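IPT/TIG domain-containing protein (Bacteroides thetaiotaomicron, PDB 3TC9) is of unknown function but, with an immunoglobulin-like domain joined to a six-bladed beta-propeller, probably serves as an auxiliary nutrient-binding protein. Local coordinates at residues B[50-55]-B[69-74]; B[226-231]-B[240-245]; B[281-286]-B[294-299]; B[374-379]-B[390-395]. One frame throughout, in Å; residues are numbered along the deposited sequence.

Interaction 1 lies in the immunoglobulin-like domain, and interactions 2, 3 and 4 lie in the beta-propeller; the first is about 53 and 48 Å, centre to centre, from interactions 2 and 3, but about 24 Å from interaction 4. Interactions 2 and 3 are the more buried pair, and they touch where Y241 packs on Y299; interactions 1 and 4 are only partly buried. Each relies on different chemistry: apolar side chains with water bridges in interaction 1, interlocked asparagines in interaction 2, a regular antiparallel hairpin topped by a stacked arginine in interaction 3. In interaction 4, a leucine over a phenylalanine face and one backbone bond connect two blades of the propeller.

Interaction 1: residues B[50-55]-B[69-74]; sequences VTIGGQ and CVVPAK
V50 and I52 meet C69, V71 and P72 in a small contact of the immunoglobulin-like IPT/TIG domain, apolar at the strand ends and water-bridged beyond them, formed by two strand ends, the type I' turn after one and the loop after the other. V50 CG1 lies 4.1 Å from C69 SG. The longer branch of I52 leaves anti to the carbonyl carbon (chi1 -54°) and runs on extended, which brings CD1 to 3.9 Å from V71 CG2; the two side chains cross at about a right angle. The turn, with G53 and G54 at positive phi, delivers Q55 to the other loop. Q55 CB rests on P72 CG at 3.7 Å, and its CG sits 3.4 Å from K74 O. Polar groups are linked through water: one molecule donates to Q55 OE1 and A73 O, another to G53 O and K74 O. An alanine at Q55 would probably deprive the first water of one acceptor and uncover the K74 side of the loop. In the sheet, strand 55-62 runs between strands 48-52 and 66-70; its S57 touches both I52 and C69, while M34 of strand 33-39 packs against I52, C69 and V71.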
loop_
_atom_site.group_PDB
_atom_site.type_symbol
_atom_site.label_atom_id
_atom_site.label_comp_id
_atom_site.label_asym_id
_atom_site.label_seq_id
_atom_site.Cartn_x
_atom_site.Cartn_y
_atom_site.Cartn_z
ATOM N N VAL B 50 22.063 21.786 21.440
ATOM C CA VAL B 50 22.105 20.657 20.504
ATOM C C VAL B 50 21.040 20.905 19.404
ATOM O O VAL B 50 19.914 21.282 19.690
ATOM C CB VAL B 50 21.942 19.289 21.222
ATOM C CG1 VAL B 50 21.921 18.127 20.223
ATOM C CG2 VAL B 50 23.048 19.090 22.261
ATOM N N THR B 51 21.428 20.721 18.160
ATOM C CA THR B 51 20.600 20.837 16.961
ATOM C C THR B 51 20.598 19.482 16.267
ATOM O O THR B 51 21.682 18.987 15.969
ATOM C CB THR B 51 21.144 21.939 16.019
ATOM O OG1 THR B 51 21.625 23.076 16.760
ATOM C CG2 THR B 51 20.126 22.375 14.986
ATOM N N ILE B 52 19.423 18.864 16.050
ATOM C CA ILE B 52 19.294 17.560 15.345
ATOM C C ILE B 52 18.393 17.815 14.118
ATOM O O ILE B 52 17.273 18.290 14.274
ATOM C CB ILE B 52 18.758 16.396 16.256
ATOM C CG1 ILE B 52 19.599 16.233 17.547
ATOM C CG2 ILE B 52 18.707 15.059 15.469
ATOM C CD1 ILE B 52 19.032 15.221 18.592
ATOM N N GLY B 53 18.897 17.546 12.934
ATOM C CA GLY B 53 18.166 17.778 11.688
ATOM C C GLY B 53 17.693 19.216 11.501
ATOM O O GLY B 53 16.593 19.435 10.988
ATOM N N GLY B 54 18.496 20.187 11.967
ATOM C CA GLY B 54 18.185 21.613 11.885
ATOM C C GLY B 54 17.229 22.139 12.949
ATOM O O GLY B 54 16.915 23.335 12.965
ATOM N N GLN B 55 16.810 21.275 13.879
ATOM C CA GLN B 55 15.867 21.589 14.930
ATOM C C GLN B 55 16.516 21.547 16.308
ATOM O O GLN B 55 17.294 20.631 16.579
ATOM C CB GLN B 55 14.690 20.579 14.919
ATOM C CG GLN B 55 13.922 20.453 13.606
ATOM C CD GLN B 55 13.212 21.706 13.179
ATOM O OE1 GLN B 55 12.363 22.244 13.893
ATOM N NE2 GLN B 55 13.473 22.124 11.964
ATOM N N CYS B 69 19.797 14.461 25.709
ATOM C CA CYS B 69 18.929 15.409 25.026
ATOM C C CYS B 69 17.717 14.634 24.476
ATOM O O CYS B 69 17.697 13.402 24.543
ATOM C CB CYS B 69 19.673 16.193 23.947
ATOM S SG CYS B 69 20.343 15.168 22.629
ATOM N N VAL B 70 16.686 15.345 24.012
ATOM C CA VAL B 70 15.452 14.711 23.531
ATOM C C VAL B 70 15.287 15.047 22.057
ATOM O O VAL B 70 15.370 16.223 21.695
ATOM C CB VAL B 70 14.236 15.150 24.400
ATOM C CG1 VAL B 70 12.944 14.457 23.952
ATOM C CG2 VAL B 70 14.498 14.863 25.878
ATOM N N VAL B 71 15.130 14.010 21.200
ATOM C CA VAL B 71 14.995 14.211 19.754
ATOM C C VAL B 71 13.697 15.008 19.482
ATOM O O VAL B 71 12.625 14.592 19.904
ATOM C CB VAL B 71 15.073 12.894 18.952
ATOM C CG1 VAL B 71 14.666 13.109 17.496
ATOM C CG2 VAL B 71 16.480 12.317 19.036
ATOM N N PRO B 72 13.783 16.211 18.887
ATOM C CA PRO B 72 12.547 16.988 18.668
ATOM C C PRO B 72 11.785 16.537 17.406
ATOM O O PRO B 72 12.302 15.747 16.609
ATOM C CB PRO B 72 13.089 18.421 18.481
ATOM C CG PRO B 72 14.401 18.190 17.748
ATOM C CD PRO B 72 14.971 16.913 18.334
ATOM N N ALA B 73 10.591 17.131 17.191
ATOM C CA ALA B 73 9.812 16.944 15.976
ATOM C C ALA B 73 10.532 17.606 14.809
ATOM O O ALA B 73 11.168 18.641 15.017
ATOM C CB ALA B 73 8.437 17.577 16.151
ATOM N N LYS B 74 10.412 17.033 13.583
ATOM C CA LYS B 74 10.945 17.540 12.315
ATOM C C LYS B 74 12.484 17.403 12.202
ATOM O O LYS B 74 13.104 18.034 11.332
ATOM C CB LYS B 74 10.503 19.001 12.095
ATOM C CG LYS B 74 8.998 19.189 12.078
ATOM C CD LYS B 74 8.614 20.649 12.259
ATOM C CE LYS B 74 7.169 20.913 11.868
ATOM N NZ LYS B 74 6.182 20.423 12.878
HETATM O O HOH W 1 15.381 17.914 9.049
HETATM O O HOH W 2 11.325 20.903 16.172
#

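Interaction 2: residues B[226-231]-B[240-245]; sequences QNCNGA and LYFNSW
N229 and N243 grip each other twice: the carboxamide of N243 reads both the backbone and the side chain of the same residue. N243 OD1 accepts from N229 N at 2.8 Å, with the donor in the plane of the side-chain carbonyl. N243 ND2 gives a nearly straight bond (172°) to N229 OD1, also 2.8 Å long, and its partner lies in the amide plane of N243. With chi1 at 84°, CG of N243 stands between the backbone N and the carbonyl carbon, which turns the amide to the loop. The second shell fixes N229 in turn, since its ND2 bonds D198 OD2. An alanine at N243 would probably leave N229 N without its acceptor and N229 OD1 without its N243 donor, the N229 amide then being held less firmly, mainly by D198. Further along, W245 N donates to N227 O at 2.9 Å. N227 CB meets W245 CB at 3.7 Å; N227 ND2 itself is held by N246 OD1. A water donates to both Q226 O and N243 O. On the apolar side, A231 CB touches F242 CB at 3.7 Å and L240 CD1 at 3.9 Å, while C228 SG approaches the F242 ring obliquely, 5.3 Å from its centroid. The loop follows strand 219-224, the last of one propeller blade, and leads into strand 231-233, the first of the next. C228 and A231 pack on T196 of strand 192-197 in the preceding blade, and F242 meets F251 of the adjacent strand 249-253.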
loop_
_atom_site.group_PDB
_atom_site.type_symbol
_atom_site.label_atom_id
_atom_site.label_comp_id
_atom_site.label_asym_id
_atom_site.label_seq_id
_atom_site.Cartn_x
_atom_site.Cartn_y
_atom_site.Cartn_z
ATOM N N GLN B 226 -40.831 8.033 9.738
ATOM C CA GLN B 226 -40.389 8.488 11.056
ATOM C C GLN B 226 -39.150 7.724 11.557
ATOM O O GLN B 226 -38.890 6.583 11.158
ATOM C CB GLN B 226 -41.524 8.382 12.091
ATOM C CG GLN B 226 -42.043 6.958 12.293
ATOM C CD GLN B 226 -43.119 6.858 13.340
ATOM O OE1 GLN B 226 -43.222 7.678 14.276
ATOM N NE2 GLN B 226 -43.911 5.808 13.230
ATOM N N ASN B 227 -38.388 8.412 12.417
ATOM C CA ASN B 227 -37.228 7.996 13.201
ATOM C C ASN B 227 -36.190 7.172 12.404
ATOM O O ASN B 227 -35.754 6.091 12.821
ATOM C CB ASN B 227 -37.717 7.247 14.461
ATOM C CG ASN B 227 -38.708 8.068 15.276
ATOM O OD1 ASN B 227 -38.479 9.233 15.623
ATOM N ND2 ASN B 227 -39.853 7.497 15.554
ATOM N N CYS B 228 -35.769 7.732 11.277
ATOM C CA CYS B 228 -34.752 7.143 10.428
ATOM C C CYS B 228 -33.389 7.636 10.912
ATOM O O CYS B 228 -33.163 8.848 10.975
ATOM C CB CYS B 228 -35.007 7.507 8.973
ATOM S SG CYS B 228 -33.868 6.731 7.811
ATOM N N ASN B 229 -32.479 6.705 11.256
ATOM C CA ASN B 229 -31.159 7.060 11.799
ATOM C C ASN B 229 -30.048 6.995 10.753
ATOM O O ASN B 229 -28.874 7.116 11.090
ATOM C CB ASN B 229 -30.811 6.149 12.988
ATOM C CG ASN B 229 -31.981 5.875 13.898
ATOM O OD1 ASN B 229 -32.425 4.749 14.010
ATOM N ND2 ASN B 229 -32.568 6.910 14.480
ATOM N N GLY B 230 -30.413 6.847 9.493
ATOM C CA GLY B 230 -29.434 6.813 8.424
ATOM C C GLY B 230 -29.856 5.984 7.244
ATOM O O GLY B 230 -30.674 5.070 7.373
ATOM N N ALA B 231 -29.282 6.308 6.082
ATOM C CA ALA B 231 -29.514 5.600 4.834
ATOM C C ALA B 231 -28.170 5.362 4.147
ATOM O O ALA B 231 -27.182 6.048 4.453
ATOM C CB ALA B 231 -30.464 6.377 3.934
ATOM N N LEU B 240 -31.067 1.782 -2.197
ATOM C CA LEU B 240 -30.970 2.443 -0.897
ATOM C C LEU B 240 -31.528 1.601 0.252
ATOM O O LEU B 240 -32.637 1.077 0.157
ATOM C CB LEU B 240 -31.715 3.777 -0.955
ATOM C CG LEU B 240 -31.563 4.699 0.256
ATOM C CD1 LEU B 240 -30.294 5.487 0.164
ATOM C CD2 LEU B 240 -32.721 5.642 0.355
ATOM N N TYR B 241 -30.764 1.514 1.347
ATOM C CA TYR B 241 -31.149 0.820 2.571
ATOM C C TYR B 241 -31.263 1.855 3.675
ATOM O O TYR B 241 -30.409 2.741 3.781
ATOM C CB TYR B 241 -30.129 -0.273 2.934
ATOM C CG TYR B 241 -30.113 -1.397 1.921
ATOM C CD1 TYR B 241 -31.011 -2.459 2.014
ATOM C CD2 TYR B 241 -29.230 -1.381 0.843
ATOM C CE1 TYR B 241 -31.024 -3.480 1.064
ATOM C CE2 TYR B 241 -29.235 -2.398 -0.113
ATOM C CZ TYR B 241 -30.152 -3.435 -0.007
ATOM O OH TYR B 241 -30.200 -4.418 -0.957
ATOM N N PHE B 242 -32.325 1.788 4.463
ATOM C CA PHE B 242 -32.507 2.740 5.563
ATOM C C PHE B 242 -33.319 2.060 6.644
ATOM O O PHE B 242 -33.775 0.936 6.437
ATOM C CB PHE B 242 -33.148 4.054 5.076
ATOM C CG PHE B 242 -34.495 3.911 4.418
ATOM C CD1 PHE B 242 -34.598 3.676 3.048
ATOM C CD2 PHE B 242 -35.666 4.067 5.154
ATOM C CE1 PHE B 242 -35.853 3.552 2.433
ATOM C CE2 PHE B 242 -36.913 3.940 4.543
ATOM C CZ PHE B 242 -36.999 3.692 3.182
ATOM N N ASN B 243 -33.479 2.704 7.800
ATOM C CA ASN B 243 -34.207 2.069 8.891
ATOM C C ASN B 243 -35.326 2.949 9.435
ATOM O O ASN B 243 -35.606 4.042 8.930
ATOM C CB ASN B 243 -33.210 1.692 10.041
ATOM C CG ASN B 243 -32.890 2.817 11.021
ATOM O OD1 ASN B 243 -32.779 3.972 10.633
ATOM N ND2 ASN B 243 -32.843 2.532 12.331
ATOM N N SER B 244 -35.938 2.424 10.507
ATOM C CA SER B 244 -36.923 3.015 11.385
ATOM C C SER B 244 -36.572 2.511 12.780
ATOM O O SER B 244 -36.390 1.303 12.967
ATOM C CB SER B 244 -38.339 2.652 10.959
ATOM O OG SER B 244 -39.269 3.251 11.845
ATOM N N TRP B 245 -36.355 3.445 13.725
ATOM C CA TRP B 245 -35.955 3.142 15.105
ATOM C C TRP B 245 -37.041 2.348 15.886
ATOM O O TRP B 245 -36.701 1.473 16.681
ATOM C CB TRP B 245 -35.607 4.465 15.803
ATOM C CG TRP B 245 -35.552 4.455 17.302
ATOM C CD1 TRP B 245 -34.438 4.348 18.083
ATOM C CD2 TRP B 245 -36.635 4.769 18.191
ATOM N NE1 TRP B 245 -34.777 4.482 19.413
ATOM C CE2 TRP B 245 -36.116 4.751 19.508
ATOM C CE3 TRP B 245 -38.003 5.052 18.001
ATOM C CZ2 TRP B 245 -36.923 4.967 20.631
ATOM C CZ3 TRP B 245 -38.796 5.291 19.114
ATOM C CH2 TRP B 245 -38.262 5.232 20.411
HETATM O O HOH W 3 -37.811 5.888 8.746
#

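Interaction 3: residues B[281-286]-B[294-299]; sequences GNYAYI and ILRSDY. With EDO (1,2-ethanediol), chain T.
Y283 carries the guanidinium of R296 flat over one ring face, the two planes 10° apart and R296 CZ 3.7 Å from the ring centroid; Y285 CE2 and an ethanediol carbon lie at the edge of the same ring. The guanidinium has Y283 CD2 over its centre, with D298 OD1 and a water at its own edge. A face of the Y285 ring in turn receives Y283 CE1, offset toward the rim, and L295 O lies in plane at its edge. R296 leaves with CG anti to the backbone N (chi1 175°) and stays extended to NE, so its CD also packs on the Y283 ring. D298 OD1 is gripped side-on in a salt bridge, by R296 NE at 2.9 Å and R296 NH2 at 3.2 Å. R296 NH1 donates to a water 2.8 Å away that also bonds Y285 OH; the Y283 hydroxyl has its own partner, D350. Beneath, backbone bonds pair A284 with S297 and I286 with L295, both ways in each case, in the antiparallel hairpin that forms the two middle strands of a four-stranded propeller blade. On the opposite sheet face, I286 CD1 rests on S297 CB at 3.8 Å. Ethanediol, probably from the crystallisation liquor, takes bonds from R296 NH2 to O2 and from N282 ND2 to O1. Stack, carboxylate and water together fix the rotation of the guanidinium, and the aromatic face and D298 would probably both stabilise its positive charge.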
loop_
_atom_site.group_PDB
_atom_site.type_symbol
_atom_site.label_atom_id
_atom_site.label_comp_id
_atom_site.label_asym_id
_atom_site.label_seq_id
_atom_site.Cartn_x
_atom_site.Cartn_y
_atom_site.Cartn_z
ATOM N N GLY B 281 -19.120 -4.412 -1.634
ATOM C CA GLY B 281 -20.569 -4.522 -1.576
ATOM C C GLY B 281 -21.023 -5.917 -1.194
ATOM O O GLY B 281 -22.212 -6.228 -1.304
ATOM N N ASN B 282 -20.081 -6.775 -0.717
ATOM C CA ASN B 282 -20.377 -8.171 -0.330
ATOM C C ASN B 282 -21.121 -8.280 0.997
ATOM O O ASN B 282 -21.734 -9.310 1.265
ATOM C CB ASN B 282 -19.093 -9.011 -0.271
ATOM C CG ASN B 282 -18.551 -9.370 -1.639
ATOM O OD1 ASN B 282 -19.272 -9.389 -2.637
ATOM N ND2 ASN B 282 -17.263 -9.664 -1.723
ATOM N N TYR B 283 -21.024 -7.227 1.839
ATOM C CA TYR B 283 -21.681 -7.178 3.141
ATOM C C TYR B 283 -21.741 -5.774 3.648
ATOM O O TYR B 283 -21.075 -4.898 3.119
ATOM C CB TYR B 283 -20.963 -8.089 4.170
ATOM C CG TYR B 283 -19.619 -7.587 4.663
ATOM C CD1 TYR B 283 -19.524 -6.787 5.804
ATOM C CD2 TYR B 283 -18.436 -7.977 4.037
ATOM C CE1 TYR B 283 -18.290 -6.342 6.276
ATOM C CE2 TYR B 283 -17.193 -7.588 4.537
ATOM C CZ TYR B 283 -17.128 -6.761 5.648
ATOM O OH TYR B 283 -15.914 -6.338 6.110
ATOM N N ALA B 284 -22.511 -5.567 4.714
ATOM C CA ALA B 284 -22.587 -4.296 5.400
ATOM C C ALA B 284 -22.480 -4.522 6.888
ATOM O O ALA B 284 -22.868 -5.581 7.383
ATOM C CB ALA B 284 -23.886 -3.578 5.065
ATOM N N TYR B 285 -21.908 -3.537 7.594
ATOM C CA TYR B 285 -21.904 -3.511 9.044
ATOM C C TYR B 285 -23.139 -2.727 9.451
ATOM O O TYR B 285 -23.484 -1.732 8.798
ATOM C CB TYR B 285 -20.620 -2.912 9.646
ATOM C CG TYR B 285 -19.434 -3.853 9.670
ATOM C CD1 TYR B 285 -19.589 -5.198 10.010
ATOM C CD2 TYR B 285 -18.153 -3.400 9.377
ATOM C CE1 TYR B 285 -18.495 -6.068 10.054
ATOM C CE2 TYR B 285 -17.056 -4.267 9.385
ATOM C CZ TYR B 285 -17.230 -5.600 9.735
ATOM O OH TYR B 285 -16.140 -6.442 9.799
ATOM N N ILE B 286 -23.856 -3.231 10.454
ATOM C CA ILE B 286 -25.028 -2.595 11.022
ATOM C C ILE B 286 -24.565 -2.155 12.418
ATOM O O ILE B 286 -24.291 -2.998 13.279
ATOM C CB ILE B 286 -26.265 -3.533 10.982
ATOM C CG1 ILE B 286 -26.654 -3.829 9.504
ATOM C CG2 ILE B 286 -27.439 -2.916 11.773
ATOM C CD1 ILE B 286 -27.834 -4.761 9.276
ATOM N N ILE B 294 -22.184 -4.297 16.995
ATOM C CA ILE B 294 -22.182 -4.271 15.539
ATOM C C ILE B 294 -22.574 -5.652 14.993
ATOM O O ILE B 294 -22.174 -6.692 15.524
ATOM C CB ILE B 294 -20.797 -3.776 15.001
ATOM C CG1 ILE B 294 -20.427 -2.373 15.579
ATOM C CG2 ILE B 294 -20.727 -3.795 13.460
ATOM C CD1 ILE B 294 -18.963 -1.934 15.377
ATOM N N LEU B 295 -23.346 -5.640 13.913
ATOM C CA LEU B 295 -23.746 -6.860 13.213
ATOM C C LEU B 295 -23.222 -6.827 11.792
ATOM O O LEU B 295 -22.935 -5.749 11.272
ATOM C CB LEU B 295 -25.275 -7.024 13.194
ATOM C CG LEU B 295 -25.994 -6.977 14.543
ATOM C CD1 LEU B 295 -26.642 -5.660 14.727
ATOM C CD2 LEU B 295 -27.050 -8.070 14.631
ATOM N N ARG B 296 -23.121 -7.982 11.159
ATOM C CA ARG B 296 -22.755 -8.068 9.750
ATOM C C ARG B 296 -23.939 -8.634 8.989
ATOM O O ARG B 296 -24.548 -9.606 9.440
ATOM C CB ARG B 296 -21.513 -8.929 9.529
ATOM C CG ARG B 296 -21.170 -9.146 8.075
ATOM C CD ARG B 296 -19.834 -9.806 7.953
ATOM N NE ARG B 296 -19.714 -10.456 6.658
ATOM C CZ ARG B 296 -18.562 -10.764 6.089
ATOM N NH1 ARG B 296 -17.416 -10.475 6.697
ATOM N NH2 ARG B 296 -18.540 -11.360 4.913
ATOM N N SER B 297 -24.281 -8.014 7.856
ATOM C CA SER B 297 -25.367 -8.480 6.991
ATOM C C SER B 297 -24.778 -8.776 5.618
ATOM O O SER B 297 -24.328 -7.864 4.920
ATOM C CB SER B 297 -26.480 -7.443 6.914
ATOM O OG SER B 297 -27.424 -7.814 5.927
ATOM N N ASP B 298 -24.726 -10.056 5.253
ATOM C CA ASP B 298 -24.183 -10.474 3.963
ATOM C C ASP B 298 -25.133 -10.081 2.840
ATOM O O ASP B 298 -26.355 -10.129 3.004
ATOM C CB ASP B 298 -23.896 -11.987 3.935
ATOM C CG ASP B 298 -22.680 -12.411 4.747
ATOM O OD1 ASP B 298 -21.752 -11.567 4.934
ATOM O OD2 ASP B 298 -22.636 -13.593 5.176
ATOM N N TYR B 299 -24.561 -9.660 1.709
ATOM C CA TYR B 299 -25.341 -9.275 0.547
ATOM C C TYR B 299 -25.614 -10.484 -0.351
ATOM O O TYR B 299 -24.678 -11.207 -0.698
ATOM C CB TYR B 299 -24.610 -8.190 -0.234
ATOM C CG TYR B 299 -25.459 -7.539 -1.294
ATOM C CD1 TYR B 299 -26.457 -6.631 -0.954
ATOM C CD2 TYR B 299 -25.230 -7.784 -2.643
ATOM C CE1 TYR B 299 -27.207 -5.985 -1.926
ATOM C CE2 TYR B 299 -25.994 -7.163 -3.630
ATOM C CZ TYR B 299 -26.974 -6.256 -3.264
ATOM O OH TYR B 299 -27.696 -5.605 -4.218
HETATM C C1 EDO T . -15.121 -9.361 1.753
HETATM O O1 EDO T . -15.059 -8.773 0.447
HETATM C C2 EDO T . -16.161 -10.481 1.782
HETATM O O2 EDO T . -16.006 -11.245 2.990
HETATM O O HOH W 4 -21.887 -11.653 -0.826
HETATM O O HOH W 5 -16.211 -9.289 8.894
#

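Interaction 4: residues B[374-379]-B[390-395]; sequences TTFAGR and GDLRQE
F376 holds CG anti to the backbone N (chi1 -179°), which presents a ring face to L392, while R393 bends at chi2 and chi3 (-62° and -53°) to fold its guanidinium back over T375. L392 CD2 sits over the F376 ring in a CH-pi contact, 3.8 Å from the centroid and offset toward the rim; L392 CG touches A377 CB at 3.8 Å. T375 CG2 lies over the centre of the R393 guanidinium, 3.8 Å from CZ. One direct bond ties the backbones, G378 N to L392 O, 2.8 Å long and nearly along the C=O axis. Beside it a water donates to G378 O and R393 O and accepts from R393 NE, in the guanidinium plane. D391 OD1 accepts from R393 N, an Asx turn, and from Q394 N at 2.8 Å, which extends it to an Asx motif; its OD2 forms a salt bridge with K106. F376 and A377 make a classic beta bulge opposite I364, where the chain turns a corner at A377 and leaves its blade. The short, weakly bonded strand 390-391 edges the next, an antiparallel blade in which strand 107-113 pairs with the C-terminal strand 422-428, the Velcro closure characteristic of beta-propellers.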
loop_
_atom_site.group_PDB
_atom_site.type_symbol
_atom_site.label_atom_id
_atom_site.label_comp_id
_atom_site.label_asym_id
_atom_site.label_seq_id
_atom_site.Cartn_x
_atom_site.Cartn_y
_atom_site.Cartn_z
ATOM N N THR B 374 -9.741 -3.182 18.630
ATOM C CA THR B 374 -8.631 -2.501 19.309
ATOM C C THR B 374 -8.922 -0.992 19.318
ATOM O O THR B 374 -9.904 -0.566 18.718
ATOM C CB THR B 374 -7.274 -2.827 18.660
ATOM O OG1 THR B 374 -7.346 -2.460 17.297
ATOM C CG2 THR B 374 -6.868 -4.316 18.794
ATOM N N THR B 375 -8.077 -0.186 20.000
ATOM C CA THR B 375 -8.243 1.257 20.045
ATOM C C THR B 375 -7.121 1.881 19.253
ATOM O O THR B 375 -5.948 1.576 19.471
ATOM C CB THR B 375 -8.323 1.736 21.485
ATOM O OG1 THR B 375 -9.463 1.109 22.054
ATOM C CG2 THR B 375 -8.414 3.296 21.619
ATOM N N PHE B 376 -7.479 2.749 18.323
ATOM C CA PHE B 376 -6.496 3.395 17.481
ATOM C C PHE B 376 -5.983 4.687 18.082
ATOM O O PHE B 376 -4.767 4.912 18.103
ATOM C CB PHE B 376 -7.117 3.657 16.093
ATOM C CG PHE B 376 -6.223 4.314 15.057
ATOM C CD1 PHE B 376 -5.009 3.736 14.692
ATOM C CD2 PHE B 376 -6.638 5.460 14.386
ATOM C CE1 PHE B 376 -4.220 4.306 13.685
ATOM C CE2 PHE B 376 -5.857 6.023 13.379
ATOM C CZ PHE B 376 -4.666 5.430 13.014
ATOM N N ALA B 377 -6.902 5.563 18.540
ATOM C CA ALA B 377 -6.520 6.900 18.996
ATOM C C ALA B 377 -7.475 7.432 20.000
ATOM O O ALA B 377 -8.658 7.133 19.943
ATOM C CB ALA B 377 -6.460 7.860 17.811
ATOM N N GLY B 378 -6.953 8.248 20.906
ATOM C CA GLY B 378 -7.750 8.869 21.954
ATOM C C GLY B 378 -7.423 8.287 23.300
ATOM O O GLY B 378 -6.634 7.337 23.402
ATOM N N ARG B 379 -8.045 8.875 24.350
ATOM C CA ARG B 379 -7.899 8.486 25.745
ATOM C C ARG B 379 -6.444 8.675 26.243
ATOM O O ARG B 379 -6.035 8.035 27.193
ATOM C CB ARG B 379 -8.409 7.038 25.997
ATOM C CG ARG B 379 -9.828 6.810 25.501
ATOM C CD ARG B 379 -10.254 5.374 25.636
ATOM N NE ARG B 379 -10.433 4.966 27.036
ATOM C CZ ARG B 379 -11.569 5.080 27.713
ATOM N NH1 ARG B 379 -12.637 5.620 27.144
ATOM N NH2 ARG B 379 -11.645 4.654 28.964
ATOM N N GLY B 390 -1.287 15.228 19.340
ATOM C CA GLY B 390 -0.084 14.435 19.602
ATOM C C GLY B 390 -0.189 12.944 19.430
ATOM O O GLY B 390 -0.950 12.459 18.581
ATOM N N ASP B 391 0.633 12.202 20.225
ATOM C CA ASP B 391 0.681 10.743 20.205
ATOM C C ASP B 391 -0.748 10.157 20.338
ATOM O O ASP B 391 -1.470 10.483 21.291
ATOM C CB ASP B 391 1.608 10.201 21.314
ATOM C CG ASP B 391 1.836 8.691 21.215
ATOM O OD1 ASP B 391 0.970 7.919 21.703
ATOM O OD2 ASP B 391 2.833 8.276 20.580
ATOM N N LEU B 392 -1.133 9.308 19.365
ATOM C CA LEU B 392 -2.458 8.661 19.245
ATOM C C LEU B 392 -2.982 8.065 20.547
ATOM O O LEU B 392 -4.131 8.306 20.877
ATOM C CB LEU B 392 -2.399 7.557 18.185
ATOM C CG LEU B 392 -2.809 7.954 16.761
ATOM C CD1 LEU B 392 -1.999 9.111 16.252
ATOM C CD2 LEU B 392 -2.634 6.765 15.812
ATOM N N ARG B 393 -2.143 7.348 21.308
ATOM C CA ARG B 393 -2.572 6.706 22.540
ATOM C C ARG B 393 -2.068 7.361 23.818
ATOM O O ARG B 393 -2.748 7.271 24.820
ATOM C CB ARG B 393 -2.162 5.229 22.537
ATOM C CG ARG B 393 -2.834 4.402 21.433
ATOM C CD ARG B 393 -4.350 4.320 21.505
ATOM N NE ARG B 393 -4.846 3.860 22.810
ATOM C CZ ARG B 393 -4.992 2.588 23.162
ATOM N NH1 ARG B 393 -4.695 1.613 22.304
ATOM N NH2 ARG B 393 -5.435 2.277 24.371
ATOM N N GLN B 394 -0.889 7.997 23.800
ATOM C CA GLN B 394 -0.275 8.621 24.988
ATOM C C GLN B 394 -0.739 10.047 25.283
ATOM O O GLN B 394 -0.856 10.396 26.456
ATOM C CB GLN B 394 1.259 8.604 24.870
ATOM C CG GLN B 394 1.889 7.195 24.918
ATOM C CD GLN B 394 1.341 6.387 26.083
ATOM O OE1 GLN B 394 1.592 6.683 27.276
ATOM N NE2 GLN B 394 0.536 5.388 25.775
ATOM N N GLU B 395 -1.051 10.841 24.254
ATOM C CA GLU B 395 -1.401 12.255 24.423
ATOM C C GLU B 395 -2.783 12.642 23.922
ATOM O O GLU B 395 -3.498 13.389 24.613
ATOM C CB GLU B 395 -0.370 13.149 23.670
ATOM C CG GLU B 395 1.066 13.006 24.150
ATOM C CD GLU B 395 2.092 13.895 23.463
ATOM O OE1 GLU B 395 2.141 13.901 22.209
ATOM O OE2 GLU B 395 2.918 14.501 24.189
HETATM O O HOH W 6 -5.817 -1.490 21.957
HETATM O O HOH W 7 -5.025 5.806 24.972
#